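PDB 2PL2: hypothetical conserved protein TTC0263 from Thermus thermophilus, which is of unknown function but belongs to the tetratricopeptide repeat family, all-helical proteins that commonly serve as scaffolds for protein-protein interaction. Local coordinates for residues A23-F28 with Y43-T48; G75-S80 with A118-Q123; I153-A158 with A175-Q180. All blocks are in the same frame, centred on the assembly; numbering follows the deposited sequence.

Contact 1. Residues A23-F28 with Y43-T48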
ATOM      1  N   ALA A  23      -5.668  -5.053  11.723  1.00 29.62           N
ATOM      2  CA  ALA A  23      -6.619  -5.636  12.670  1.00 30.16           C
ATOM      3  C   ALA A  23      -7.286  -6.841  12.013  1.00 30.38           C
ATOM      4  O   ALA A  23      -7.649  -7.806  12.686  1.00 29.62           O
ATOM      5  CB  ALA A  23      -7.681  -4.610  13.075  1.00 27.72           C
ATOM      6  N   ALA A  24      -7.434  -6.772  10.693  1.00 30.82           N
ATOM      7  CA  ALA A  24      -8.061  -7.842   9.926  1.00 32.38           C
ATOM      8  C   ALA A  24      -7.229  -9.123  10.011  1.00 32.22           C
ATOM      9  O   ALA A  24      -7.763 -10.212  10.242  1.00 31.19           O
ATOM     10  CB  ALA A  24      -8.223  -7.411   8.462  1.00 29.37           C
ATOM     11  N   LEU A  25      -5.919  -8.970   9.836  1.00 32.58           N
ATOM     12  CA  LEU A  25      -4.983 -10.088   9.865  1.00 33.41           C
ATOM     13  C   LEU A  25      -5.099 -10.938  11.125  1.00 34.23           C
ATOM     14  O   LEU A  25      -5.247 -12.154  11.040  1.00 33.48           O
ATOM     15  CB  LEU A  25      -3.549  -9.580   9.749  1.00 33.45           C
ATOM     16  CG  LEU A  25      -2.522 -10.713   9.648  1.00 33.99           C
ATOM     17  CD1 LEU A  25      -2.479 -11.201   8.195  1.00 34.15           C
ATOM     18  CD2 LEU A  25      -1.154 -10.224  10.069  1.00 31.13           C
ATOM     19  N   THR A  26      -5.040 -10.292  12.287  1.00 33.53           N
ATOM     20  CA  THR A  26      -5.121 -10.990  13.559  1.00 34.84           C
ATOM     21  C   THR A  26      -6.425 -11.764  13.739  1.00 35.01           C
ATOM     22  O   THR A  26      -6.439 -12.850  14.328  1.00 36.00           O
ATOM     23  CB  THR A  26      -4.924 -10.005  14.746  1.00 37.10           C
ATOM     24  OG1 THR A  26      -6.057  -9.139  14.852  1.00 41.18           O
ATOM     25  CG2 THR A  26      -3.675  -9.161  14.538  1.00 35.14           C
ATOM     26  N   LEU A  27      -7.524 -11.219  13.231  1.00 35.08           N
ATOM     27  CA  LEU A  27      -8.813 -11.898  13.345  1.00 34.09           C
ATOM     28  C   LEU A  27      -8.848 -13.136  12.459  1.00 35.03           C
ATOM     29  O   LEU A  27      -9.379 -14.167  12.848  1.00 33.86           O
ATOM     30  CB  LEU A  27      -9.955 -10.956  12.967  1.00 34.42           C
ATOM     31  CG  LEU A  27     -10.279  -9.877  14.007  1.00 34.31           C
ATOM     32  CD1 LEU A  27     -11.183  -8.832  13.375  1.00 33.38           C
ATOM     33  CD2 LEU A  27     -10.945 -10.501  15.222  1.00 33.07           C
ATOM     34  N   PHE A  28      -8.279 -13.020  11.262  1.00 34.73           N
ATOM     35  CA  PHE A  28      -8.236 -14.134  10.321  1.00 34.98           C
ATOM     36  C   PHE A  28      -7.317 -15.247  10.831  1.00 36.13           C
ATOM     37  O   PHE A  28      -7.455 -16.413  10.445  1.00 36.01           O
ATOM     38  CB  PHE A  28      -7.767 -13.654   8.936  1.00 31.60           C
ATOM     39  CG  PHE A  28      -8.735 -12.724   8.257  1.00 30.39           C
ATOM     40  CD1 PHE A  28     -10.112 -12.932   8.365  1.00 28.49           C
ATOM     41  CD2 PHE A  28      -8.280 -11.640   7.514  1.00 28.32           C
ATOM     42  CE1 PHE A  28     -11.009 -12.074   7.748  1.00 26.06           C
ATOM     43  CE2 PHE A  28      -9.176 -10.785   6.897  1.00 25.77           C
ATOM     44  CZ  PHE A  28     -10.540 -11.002   7.015  1.00 25.33           C
ATOM     45  N   TYR A  43      -8.103 -17.492   2.386  1.00 29.52           N
ATOM     46  CA  TYR A  43      -8.304 -16.571   1.277  1.00 29.79           C
ATOM     47  C   TYR A  43      -8.226 -15.140   1.814  1.00 27.47           C
ATOM     48  O   TYR A  43      -7.435 -14.330   1.329  1.00 24.29           O
ATOM     49  CB  TYR A  43      -9.678 -16.799   0.631  1.00 30.53           C
ATOM     50  CG  TYR A  43     -10.179 -15.604  -0.163  1.00 31.89           C
ATOM     51  CD1 TYR A  43      -9.616 -15.266  -1.391  1.00 32.49           C
ATOM     52  CD2 TYR A  43     -11.215 -14.810   0.328  1.00 31.60           C
ATOM     53  CE1 TYR A  43     -10.076 -14.166  -2.118  1.00 34.16           C
ATOM     54  CE2 TYR A  43     -11.675 -13.710  -0.379  1.00 32.64           C
ATOM     55  CZ  TYR A  43     -11.108 -13.392  -1.604  1.00 33.52           C
ATOM     56  OH  TYR A  43     -11.579 -12.297  -2.301  1.00 32.15           O
ATOM     57  N   TRP A  44      -9.050 -14.842   2.817  1.00 26.81           N
ATOM     58  CA  TRP A  44      -9.074 -13.507   3.397  1.00 28.88           C
ATOM     59  C   TRP A  44      -7.735 -13.159   4.027  1.00 30.79           C
ATOM     60  O   TRP A  44      -7.253 -12.033   3.888  1.00 31.35           O
ATOM     61  CB  TRP A  44     -10.193 -13.390   4.422  1.00 28.19           C
ATOM     62  CG  TRP A  44     -11.519 -13.184   3.781  1.00 31.46           C
ATOM     63  CD1 TRP A  44     -12.570 -14.056   3.757  1.00 31.41           C
ATOM     64  CD2 TRP A  44     -11.931 -12.039   3.021  1.00 31.49           C
ATOM     65  NE1 TRP A  44     -13.611 -13.524   3.026  1.00 31.49           N
ATOM     66  CE2 TRP A  44     -13.243 -12.292   2.563  1.00 31.74           C
ATOM     67  CE3 TRP A  44     -11.315 -10.832   2.683  1.00 30.46           C
ATOM     68  CZ2 TRP A  44     -13.947 -11.373   1.781  1.00 31.73           C
ATOM     69  CZ3 TRP A  44     -12.019  -9.919   1.901  1.00 31.53           C
ATOM     70  CH2 TRP A  44     -13.319 -10.196   1.459  1.00 30.86           C
ATOM     71  N   LEU A  45      -7.138 -14.131   4.709  1.00 30.87           N
ATOM     72  CA  LEU A  45      -5.837 -13.945   5.330  1.00 31.27           C
ATOM     73  C   LEU A  45      -4.848 -13.514   4.258  1.00 31.22           C
ATOM     74  O   LEU A  45      -4.133 -12.527   4.416  1.00 31.85           O
ATOM     75  CB  LEU A  45      -5.352 -15.251   5.962  1.00 33.28           C
ATOM     76  CG  LEU A  45      -3.900 -15.213   6.448  1.00 34.87           C
ATOM     77  CD1 LEU A  45      -3.794 -14.330   7.678  1.00 34.29           C
ATOM     78  CD2 LEU A  45      -3.421 -16.625   6.760  1.00 34.67           C
ATOM     79  N   ALA A  46      -4.807 -14.271   3.169  1.00 30.97           N
ATOM     80  CA  ALA A  46      -3.910 -13.974   2.066  1.00 30.08           C
ATOM     81  C   ALA A  46      -4.176 -12.579   1.499  1.00 29.18           C
ATOM     82  O   ALA A  46      -3.242 -11.835   1.219  1.00 27.67           O
ATOM     83  CB  ALA A  46      -4.067 -15.026   0.968  1.00 29.18           C
ATOM     84  N   ARG A  47      -5.450 -12.239   1.315  1.00 30.17           N
ATOM     85  CA  ARG A  47      -5.818 -10.932   0.777  1.00 30.50           C
ATOM     86  C   ARG A  47      -5.273  -9.840   1.679  1.00 29.52           C
ATOM     87  O   ARG A  47      -4.715  -8.846   1.209  1.00 28.43           O
ATOM     88  CB  ARG A  47      -7.335 -10.791   0.658  1.00 31.71           C
ATOM     89  CG  ARG A  47      -7.927 -11.393  -0.601  1.00 36.04           C
ATOM     90  CD  ARG A  47      -9.366 -10.946  -0.786  1.00 39.14           C
ATOM     91  NE  ARG A  47      -9.486  -9.607  -1.369  1.00 41.91           N
ATOM     92  CZ  ARG A  47     -10.636  -8.949  -1.499  1.00 42.20           C
ATOM     93  NH1 ARG A  47     -11.766  -9.506  -1.082  1.00 41.57           N
ATOM     94  NH2 ARG A  47     -10.661  -7.737  -2.044  1.00 41.74           N
ATOM     95  N   THR A  48      -5.432 -10.036   2.979  1.00 29.09           N
ATOM     96  CA  THR A  48      -4.945  -9.072   3.950  1.00 30.69           C
ATOM     97  C   THR A  48      -3.410  -8.986   3.932  1.00 33.20           C
ATOM     98  O   THR A  48      -2.846  -7.910   4.129  1.00 35.51           O
ATOM     99  CB  THR A  48      -5.425  -9.445   5.347  1.00 29.21           C
ATOM    100  OG1 THR A  48      -6.836  -9.702   5.305  1.00 25.16           O
ATOM    101  CG2 THR A  48      -5.146  -8.305   6.320  1.00 30.23           C
TER
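Trp44 meets Phe28 through its CB rather than its indole. This CB sits over the centre of the Phe28 ring, 3.6 Å from the centroid and 14° off the ring normal, in a CH-pi contact. CG of Trp44 is anti to its carbonyl carbon (chi1 -79°), and the far end of the indole lies off segment 23-28. Its five-membered ring is nearly parallel to the Phe28 ring, but the two are slid apart and barely overlap. Tyr16 of helix 6-17 packs edge-to-face with the indole. Leu45 comes next. Its CD1 reaches Leu25 CD1 at 3.4 Å, and its CB lies 4.2 Å from Phe28 CB. Glu29, Leu32 and Asn61 also touch Leu45.

Helices 21-32 and 39-51 are consecutive and antiparallel here, as expected in a tetratricopeptide repeat array. The axes of the two short segments run at 153° and approach to 9.1 Å. One turn on from Trp44 is Thr48, a buried residue with two tasks. Its OG1 donates to Trp44 O at 2.8 Å, from above the carbonyl plane. Thr48 N bonds to the same oxygen from the opposite face, so this one carbonyl takes two donors. Thr48 OG1 is thus satisfied within its own helix, although it also lies at the edge of the ring, near its plane, 3.0 Å from Phe28 CE2. Thr48 CG2, anti to the backbone N, rests 3.9 Å from Ala24 CB and also touches the backbone N and CB of Leu25.

Contact 2. Residues G75-S80 with A118-Q123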
ATOM      1  N   GLY A  75      -8.386 -18.911  -4.434  1.00 30.24           N
ATOM      2  CA  GLY A  75      -7.007 -19.307  -4.660  1.00 29.16           C
ATOM      3  C   GLY A  75      -6.353 -18.652  -5.861  1.00 29.64           C
ATOM      4  O   GLY A  75      -5.234 -18.129  -5.767  1.00 30.16           O
ATOM      5  N   TYR A  76      -7.041 -18.686  -6.996  1.00 28.47           N
ATOM      6  CA  TYR A  76      -6.511 -18.094  -8.213  1.00 29.33           C
ATOM      7  C   TYR A  76      -6.409 -16.571  -8.063  1.00 30.96           C
ATOM      8  O   TYR A  76      -5.419 -15.971  -8.469  1.00 31.74           O
ATOM      9  CB  TYR A  76      -7.415 -18.439  -9.400  1.00 30.09           C
ATOM     10  CG  TYR A  76      -7.707 -19.921  -9.559  1.00 31.48           C
ATOM     11  CD1 TYR A  76      -6.865 -20.750 -10.299  1.00 30.06           C
ATOM     12  CD2 TYR A  76      -8.815 -20.495  -8.944  1.00 30.15           C
ATOM     13  CE1 TYR A  76      -7.130 -22.113 -10.428  1.00 29.81           C
ATOM     14  CE2 TYR A  76      -9.084 -21.848  -9.061  1.00 33.49           C
ATOM     15  CZ  TYR A  76      -8.239 -22.661  -9.799  1.00 33.00           C
ATOM     16  OH  TYR A  76      -8.520 -24.019  -9.893  1.00 32.22           O
ATOM     17  N   MET A  77      -7.428 -15.944  -7.479  1.00 31.40           N
ATOM     18  CA  MET A  77      -7.406 -14.489  -7.306  1.00 31.44           C
ATOM     19  C   MET A  77      -6.218 -14.105  -6.424  1.00 30.65           C
ATOM     20  O   MET A  77      -5.380 -13.290  -6.813  1.00 28.96           O
ATOM     21  CB  MET A  77      -8.720 -13.992  -6.688  1.00 29.36           C
ATOM     22  CG  MET A  77      -9.953 -14.082  -7.613  1.00 30.95           C
ATOM     23  SD  MET A  77      -9.936 -12.967  -9.073  1.00 32.11           S
ATOM     24  CE  MET A  77      -9.999 -11.361  -8.242  1.00 28.30           C
ATOM     25  N   VAL A  78      -6.134 -14.708  -5.247  1.00 30.45           N
ATOM     26  CA  VAL A  78      -5.036 -14.428  -4.328  1.00 32.29           C
ATOM     27  C   VAL A  78      -3.707 -14.640  -5.046  1.00 33.29           C
ATOM     28  O   VAL A  78      -2.890 -13.732  -5.155  1.00 34.54           O
ATOM     29  CB  VAL A  78      -5.116 -15.357  -3.101  1.00 32.69           C
ATOM     30  CG1 VAL A  78      -3.840 -15.275  -2.295  1.00 34.13           C
ATOM     31  CG2 VAL A  78      -6.313 -14.968  -2.247  1.00 33.63           C
ATOM     32  N   LEU A  79      -3.519 -15.848  -5.556  1.00 33.37           N
ATOM     33  CA  LEU A  79      -2.318 -16.231  -6.286  1.00 33.27           C
ATOM     34  C   LEU A  79      -2.037 -15.263  -7.436  1.00 32.17           C
ATOM     35  O   LEU A  79      -0.897 -14.895  -7.690  1.00 32.20           O
ATOM     36  CB  LEU A  79      -2.512 -17.660  -6.815  1.00 33.93           C
ATOM     37  CG  LEU A  79      -1.383 -18.460  -7.458  1.00 33.09           C
ATOM     38  CD1 LEU A  79      -0.187 -18.519  -6.531  1.00 33.42           C
ATOM     39  CD2 LEU A  79      -1.896 -19.864  -7.747  1.00 31.80           C
ATOM     40  N   SER A  80      -3.094 -14.856  -8.123  1.00 33.68           N
ATOM     41  CA  SER A  80      -2.996 -13.932  -9.244  1.00 33.98           C
ATOM     42  C   SER A  80      -2.428 -12.567  -8.856  1.00 35.36           C
ATOM     43  O   SER A  80      -1.540 -12.038  -9.531  1.00 36.33           O
ATOM     44  CB  SER A  80      -4.376 -13.742  -9.864  1.00 32.83           C
ATOM     45  OG  SER A  80      -4.361 -12.669 -10.779  1.00 33.30           O
ATOM     46  N   ALA A 118     -16.758 -11.291 -12.654  1.00 35.49           N
ATOM     47  CA  ALA A 118     -16.216  -9.958 -12.937  1.00 32.92           C
ATOM     48  C   ALA A 118     -14.776  -9.714 -12.489  1.00 29.88           C
ATOM     49  O   ALA A 118     -13.947  -9.250 -13.280  1.00 28.41           O
ATOM     50  CB  ALA A 118     -17.124  -8.892 -12.333  1.00 33.31           C
ATOM     51  N   PRO A 119     -14.460 -10.005 -11.214  1.00 28.77           N
ATOM     52  CA  PRO A 119     -13.104  -9.799 -10.707  1.00 29.03           C
ATOM     53  C   PRO A 119     -12.010 -10.398 -11.580  1.00 30.01           C
ATOM     54  O   PRO A 119     -10.971  -9.769 -11.793  1.00 30.08           O
ATOM     55  CB  PRO A 119     -13.165 -10.423  -9.321  1.00 29.32           C
ATOM     56  CG  PRO A 119     -14.579 -10.105  -8.900  1.00 26.75           C
ATOM     57  CD  PRO A 119     -15.357 -10.453 -10.133  1.00 27.99           C
ATOM     58  N   LEU A 120     -12.247 -11.602 -12.100  1.00 31.37           N
ATOM     59  CA  LEU A 120     -11.255 -12.260 -12.949  1.00 32.91           C
ATOM     60  C   LEU A 120     -10.928 -11.428 -14.167  1.00 32.52           C
ATOM     61  O   LEU A 120      -9.763 -11.141 -14.439  1.00 34.50           O
ATOM     62  CB  LEU A 120     -11.742 -13.639 -13.411  1.00 37.47           C
ATOM     63  CG  LEU A 120     -11.926 -14.748 -12.377  1.00 39.83           C
ATOM     64  CD1 LEU A 120     -12.280 -16.044 -13.092  1.00 40.73           C
ATOM     65  CD2 LEU A 120     -10.642 -14.929 -11.587  1.00 42.77           C
ATOM     66  N   HIS A 121     -11.963 -11.054 -14.911  1.00 30.71           N
ATOM     67  CA  HIS A 121     -11.788 -10.248 -16.110  1.00 29.54           C
ATOM     68  C   HIS A 121     -11.146  -8.904 -15.774  1.00 28.61           C
ATOM     69  O   HIS A 121     -10.399  -8.341 -16.571  1.00 27.11           O
ATOM     70  CB  HIS A 121     -13.144 -10.071 -16.800  1.00 30.21           C
ATOM     71  CG  HIS A 121     -13.699 -11.346 -17.356  1.00 28.43           C
ATOM     72  ND1 HIS A 121     -13.170 -11.966 -18.478  1.00 27.69           N
ATOM     73  CD2 HIS A 121     -14.692 -12.153 -16.924  1.00 26.39           C
ATOM     74  CE1 HIS A 121     -13.812 -13.091 -18.702  1.00 27.31           C
ATOM     75  NE2 HIS A 121     -14.747 -13.232 -17.769  1.00 28.24           N
ATOM     76  N   LEU A 122     -11.428  -8.406 -14.579  1.00 28.58           N
ATOM     77  CA  LEU A 122     -10.847  -7.156 -14.128  1.00 29.38           C
ATOM     78  C   LEU A 122      -9.352  -7.369 -13.951  1.00 30.64           C
ATOM     79  O   LEU A 122      -8.531  -6.600 -14.477  1.00 29.48           O
ATOM     80  CB  LEU A 122     -11.472  -6.716 -12.798  1.00 29.24           C
ATOM     81  CG  LEU A 122     -10.745  -5.529 -12.137  1.00 30.20           C
ATOM     82  CD1 LEU A 122     -10.634  -4.374 -13.144  1.00 29.71           C
ATOM     83  CD2 LEU A 122     -11.451  -5.098 -10.853  1.00 28.72           C
ATOM     84  N   GLN A 123      -9.004  -8.423 -13.212  1.00 33.14           N
ATOM     85  CA  GLN A 123      -7.607  -8.760 -12.968  1.00 34.72           C
ATOM     86  C   GLN A 123      -6.900  -9.084 -14.275  1.00 34.71           C
ATOM     87  O   GLN A 123      -5.760  -8.679 -14.489  1.00 34.32           O
ATOM     88  CB  GLN A 123      -7.496  -9.964 -12.032  1.00 38.04           C
ATOM     89  CG  GLN A 123      -7.128  -9.615 -10.599  1.00 43.67           C
ATOM     90  CD  GLN A 123      -5.833  -8.828 -10.503  1.00 45.01           C
ATOM     91  OE1 GLN A 123      -4.816  -9.222 -11.070  1.00 46.64           O
ATOM     92  NE2 GLN A 123      -5.865  -7.713  -9.777  1.00 45.31           N
TER
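The amide of Gln123 is the flat group that meets the other helix, and it does so through its oxygen. Gln123 OE1 lies 3.5 Å from Ser80 OG. Pro119 brings a puckered ring and touches by one corner, with its CB 3.5 Å from Met77 CE. The aromatic rings of Tyr76 and His121 turn to other partners.

Met77 carries most of the packing. Its CG is anti to the carbonyl carbon (chi1 -70°). The chain also bends at chi2 and chi3, and SD and CE lie against helix 118-130. Met77 SD meets Leu120 CD2 at 3.3 Å. Met77 CE goes on to Pro119 CB, and it also comes within 4.1 Å of Gln123 CG. The methionine tip thus touches three residues on one side of the first turns of that helix. Leu120 answers with a single methyl branch, CD2, which touches both SD and CG of Met77. The contact is apolar for the most part, and only partly buried.

The two short segments run almost parallel, at 23°, with their axes 10.9 Å apart at closest. This spacing is wider than that of directly packed neighbours, and long side chains make the touch. Helix 93-113, which lies between the two in sequence, touches both: Val106 and Ala110 on Tyr76, Leu107 on Ser80, Ala110 on Leu120. Such stacked helices fit a tetratricopeptide repeat protein. Beyond this pair, helix 55-68 packs on Tyr76 and Leu79, while helix 134-147 packs on His121 and Leu122, and helix 151-164 on Leu122.

Contact 3. Residues I153-A158 with A175-Q180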
ATOM      1  N   ILE A 153     -14.578  -0.751 -11.577  1.00 22.46           N
ATOM      2  CA  ILE A 153     -14.158  -1.123 -12.920  1.00 23.24           C
ATOM      3  C   ILE A 153     -14.093   0.090 -13.842  1.00 23.77           C
ATOM      4  O   ILE A 153     -13.157   0.200 -14.641  1.00 24.56           O
ATOM      5  CB  ILE A 153     -15.079  -2.216 -13.548  1.00 24.64           C
ATOM      6  CG1 ILE A 153     -15.272  -3.408 -12.583  1.00 25.47           C
ATOM      7  CG2 ILE A 153     -14.463  -2.708 -14.861  1.00 20.57           C
ATOM      8  CD1 ILE A 153     -13.980  -4.228 -12.401  1.00 37.29           C
ATOM      9  N   ARG A 154     -15.067   1.001 -13.746  1.00 25.90           N
ATOM     10  CA  ARG A 154     -15.017   2.201 -14.588  1.00 26.61           C
ATOM     11  C   ARG A 154     -13.658   2.875 -14.354  1.00 24.35           C
ATOM     12  O   ARG A 154     -13.064   3.399 -15.295  1.00 22.47           O
ATOM     13  CB  ARG A 154     -16.125   3.209 -14.246  1.00 28.91           C
ATOM     14  CG  ARG A 154     -17.536   2.661 -14.038  1.00 33.12           C
ATOM     15  CD  ARG A 154     -18.195   1.996 -15.250  1.00 34.21           C
ATOM     16  NE  ARG A 154     -17.902   2.647 -16.521  1.00 34.24           N
ATOM     17  CZ  ARG A 154     -18.773   2.784 -17.518  1.00 32.39           C
ATOM     18  NH1 ARG A 154     -20.014   2.338 -17.401  1.00 28.88           N
ATOM     19  NH2 ARG A 154     -18.372   3.320 -18.657  1.00 28.33           N
ATOM     20  N   SER A 155     -13.168   2.839 -13.107  1.00 23.27           N
ATOM     21  CA  SER A 155     -11.865   3.442 -12.762  1.00 24.76           C
ATOM     22  C   SER A 155     -10.678   2.741 -13.427  1.00 22.62           C
ATOM     23  O   SER A 155      -9.748   3.384 -13.907  1.00 20.79           O
ATOM     24  CB  SER A 155     -11.638   3.420 -11.256  1.00 27.26           C
ATOM     25  OG  SER A 155     -12.822   3.751 -10.574  1.00 31.84           O
ATOM     26  N   ALA A 156     -10.697   1.412 -13.439  1.00 22.61           N
ATOM     27  CA  ALA A 156      -9.614   0.667 -14.077  1.00 21.73           C
ATOM     28  C   ALA A 156      -9.593   1.062 -15.548  1.00 21.27           C
ATOM     29  O   ALA A 156      -8.528   1.380 -16.114  1.00 20.72           O
ATOM     30  CB  ALA A 156      -9.844  -0.824 -13.931  1.00 18.73           C
ATOM     31  N   LEU A 157     -10.779   1.036 -16.157  1.00 22.05           N
ATOM     32  CA  LEU A 157     -10.944   1.418 -17.556  1.00 24.58           C
ATOM     33  C   LEU A 157     -10.331   2.801 -17.759  1.00 25.25           C
ATOM     34  O   LEU A 157      -9.578   3.030 -18.707  1.00 25.11           O
ATOM     35  CB  LEU A 157     -12.428   1.471 -17.918  1.00 25.28           C
ATOM     36  CG  LEU A 157     -12.876   0.567 -19.067  1.00 29.52           C
ATOM     37  CD1 LEU A 157     -14.369   0.804 -19.362  1.00 29.20           C
ATOM     38  CD2 LEU A 157     -12.025   0.858 -20.311  1.00 27.15           C
ATOM     39  N   ALA A 158     -10.660   3.718 -16.851  1.00 26.65           N
ATOM     40  CA  ALA A 158     -10.143   5.086 -16.895  1.00 29.13           C
ATOM     41  C   ALA A 158      -8.640   5.015 -16.934  1.00 29.85           C
ATOM     42  O   ALA A 158      -8.001   5.587 -17.822  1.00 29.28           O
ATOM     43  CB  ALA A 158     -10.598   5.869 -15.660  1.00 27.89           C
ATOM     44  N   ALA A 175     -16.206  10.356 -14.829  1.00 22.04           N
ATOM     45  CA  ALA A 175     -17.475  11.091 -14.703  1.00 21.83           C
ATOM     46  C   ALA A 175     -18.621  10.100 -14.476  1.00 21.97           C
ATOM     47  O   ALA A 175     -19.525  10.346 -13.670  1.00 24.40           O
ATOM     48  CB  ALA A 175     -17.729  11.918 -15.958  1.00 20.60           C
ATOM     49  N   LYS A 176     -18.577   8.970 -15.178  1.00 21.88           N
ATOM     50  CA  LYS A 176     -19.606   7.948 -15.011  1.00 23.72           C
ATOM     51  C   LYS A 176     -19.456   7.281 -13.643  1.00 24.37           C
ATOM     52  O   LYS A 176     -20.422   7.157 -12.885  1.00 25.01           O
ATOM     53  CB  LYS A 176     -19.491   6.882 -16.102  1.00 27.31           C
ATOM     54  CG  LYS A 176     -20.614   5.855 -16.037  1.00 33.12           C
ATOM     55  CD  LYS A 176     -21.976   6.537 -16.197  1.00 35.33           C
ATOM     56  CE  LYS A 176     -23.119   5.657 -15.720  1.00 37.78           C
ATOM     57  NZ  LYS A 176     -23.285   4.429 -16.552  1.00 41.54           N
ATOM     58  N   ALA A 177     -18.236   6.844 -13.338  1.00 24.83           N
ATOM     59  CA  ALA A 177     -17.947   6.204 -12.058  1.00 23.14           C
ATOM     60  C   ALA A 177     -18.426   7.101 -10.928  1.00 20.32           C
ATOM     61  O   ALA A 177     -19.015   6.626  -9.960  1.00 17.70           O
ATOM     62  CB  ALA A 177     -16.443   5.928 -11.927  1.00 23.97           C
ATOM     63  N   LEU A 178     -18.195   8.406 -11.061  1.00 21.92           N
ATOM     64  CA  LEU A 178     -18.634   9.354 -10.030  1.00 23.83           C
ATOM     65  C   LEU A 178     -20.147   9.523  -9.941  1.00 25.38           C
ATOM     66  O   LEU A 178     -20.653  10.008  -8.936  1.00 25.13           O
ATOM     67  CB  LEU A 178     -17.955  10.715 -10.217  1.00 24.15           C
ATOM     68  CG  LEU A 178     -16.603  10.755  -9.486  1.00 23.42           C
ATOM     69  CD1 LEU A 178     -15.759  11.886  -9.995  1.00 18.90           C
ATOM     70  CD2 LEU A 178     -16.850  10.871  -7.975  1.00 20.24           C
ATOM     71  N   GLU A 179     -20.879   9.127 -10.978  1.00 27.12           N
ATOM     72  CA  GLU A 179     -22.330   9.220 -10.905  1.00 29.72           C
ATOM     73  C   GLU A 179     -22.837   8.036 -10.087  1.00 29.19           C
ATOM     74  O   GLU A 179     -23.849   8.122  -9.401  1.00 27.85           O
ATOM     75  CB  GLU A 179     -22.953   9.205 -12.305  1.00 36.58           C
ATOM     76  CG  GLU A 179     -22.445  10.319 -13.224  1.00 46.06           C
ATOM     77  CD  GLU A 179     -22.824  11.727 -12.748  1.00 50.45           C
ATOM     78  OE1 GLU A 179     -22.619  12.035 -11.550  1.00 53.29           O
ATOM     79  OE2 GLU A 179     -23.320  12.527 -13.578  1.00 52.17           O
ATOM     80  N   GLN A 180     -22.127   6.919 -10.149  1.00 29.90           N
ATOM     81  CA  GLN A 180     -22.539   5.744  -9.376  1.00 28.74           C
ATOM     82  C   GLN A 180     -22.247   5.947  -7.892  1.00 27.37           C
ATOM     83  O   GLN A 180     -23.003   5.476  -7.029  1.00 27.75           O
ATOM     84  CB  GLN A 180     -21.833   4.500  -9.896  1.00 27.24           C
ATOM     85  CG  GLN A 180     -22.154   4.223 -11.338  1.00 26.87           C
ATOM     86  CD  GLN A 180     -21.217   3.207 -11.944  1.00 28.57           C
ATOM     87  OE1 GLN A 180     -19.992   3.295 -11.772  1.00 27.52           O
ATOM     88  NE2 GLN A 180     -21.777   2.239 -12.672  1.00 25.65           N
TER
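Arg154 and Ala177 mark the nearest backbone approach, 5.6 Å between their CA atoms, where two helical segments run antiparallel at 165° with axes 9.0 Å apart. Such close spacing goes with the small side chain of Ala177, whose CB lies 3.6 Å from Arg154 CB. Ser155 OG is only at the margin of this contact. It is hydrogen-bonded to Pro151 O, one turn back in its own helix.

Arg154 is the centre of the contact. Its chain bends at chi2 and chi3, and its parts meet different residues. Nearer the backbone, Arg154 CG is 3.4 Å from Gln180 OE1. At the tip, the guanidinium presents a face to the aliphatic part of Lys176, whose CG stands 3.8 Å above the plane, over its centre. The charged ends do not pair. Arg154 NH1 is 4.0 Å from Lys176 NZ, and this approach of like charges is probably softened by Asp149, which forms a salt bridge with Arg154 NH1. NH2 of Arg154 bonds to Gln173 OE1, a residue just ahead of 175-180 on the same helix.

Gln180 crosses Arg154 at about a right angle, with the amide and guanidinium planes 78° apart. Its NE2 bonds to Asp149 OD1, while OD2 of the same aspartate takes Arg154. One carboxylate therefore ties together the ends of both side chains. In 175-180, Lys176 O accepts from both Glu179 N and Gln180 N as helix 167-180 reaches its last turn.

Consecutive helices 151-164 and 167-180 form a tight antiparallel hairpin, with just two residues linking them. Leu187 of helix 185-195 packs on Ser155 and Ala177. A helical hairpin stacked on the next helix is typical of the tetratricopeptide repeat fold.

How the contacts relate
The three contacts follow one another along the chain, each closing before the next opens. Contact 1 joins helices 21-32 and 39-51, contact 2 joins 73-88 and 118-130, and contact 3 joins 151-164 and 167-180. Contact 2 is nearest the middle of the chain. Its centre is about 17 Å from that of contact 1 and about 20 Å from that of contact 3. Val78 packs on Tyr43 and Ala46 of contact 1, and Leu122 packs on Ile153 and Ala156 of contact 3. Contacts 1 and 3 do not touch, with centres about 28 Å apart. They lie on opposite sides of the chain's centre, and contact 2 bridges them, consistent with a continuous stack of tetratricopeptide repeat helices.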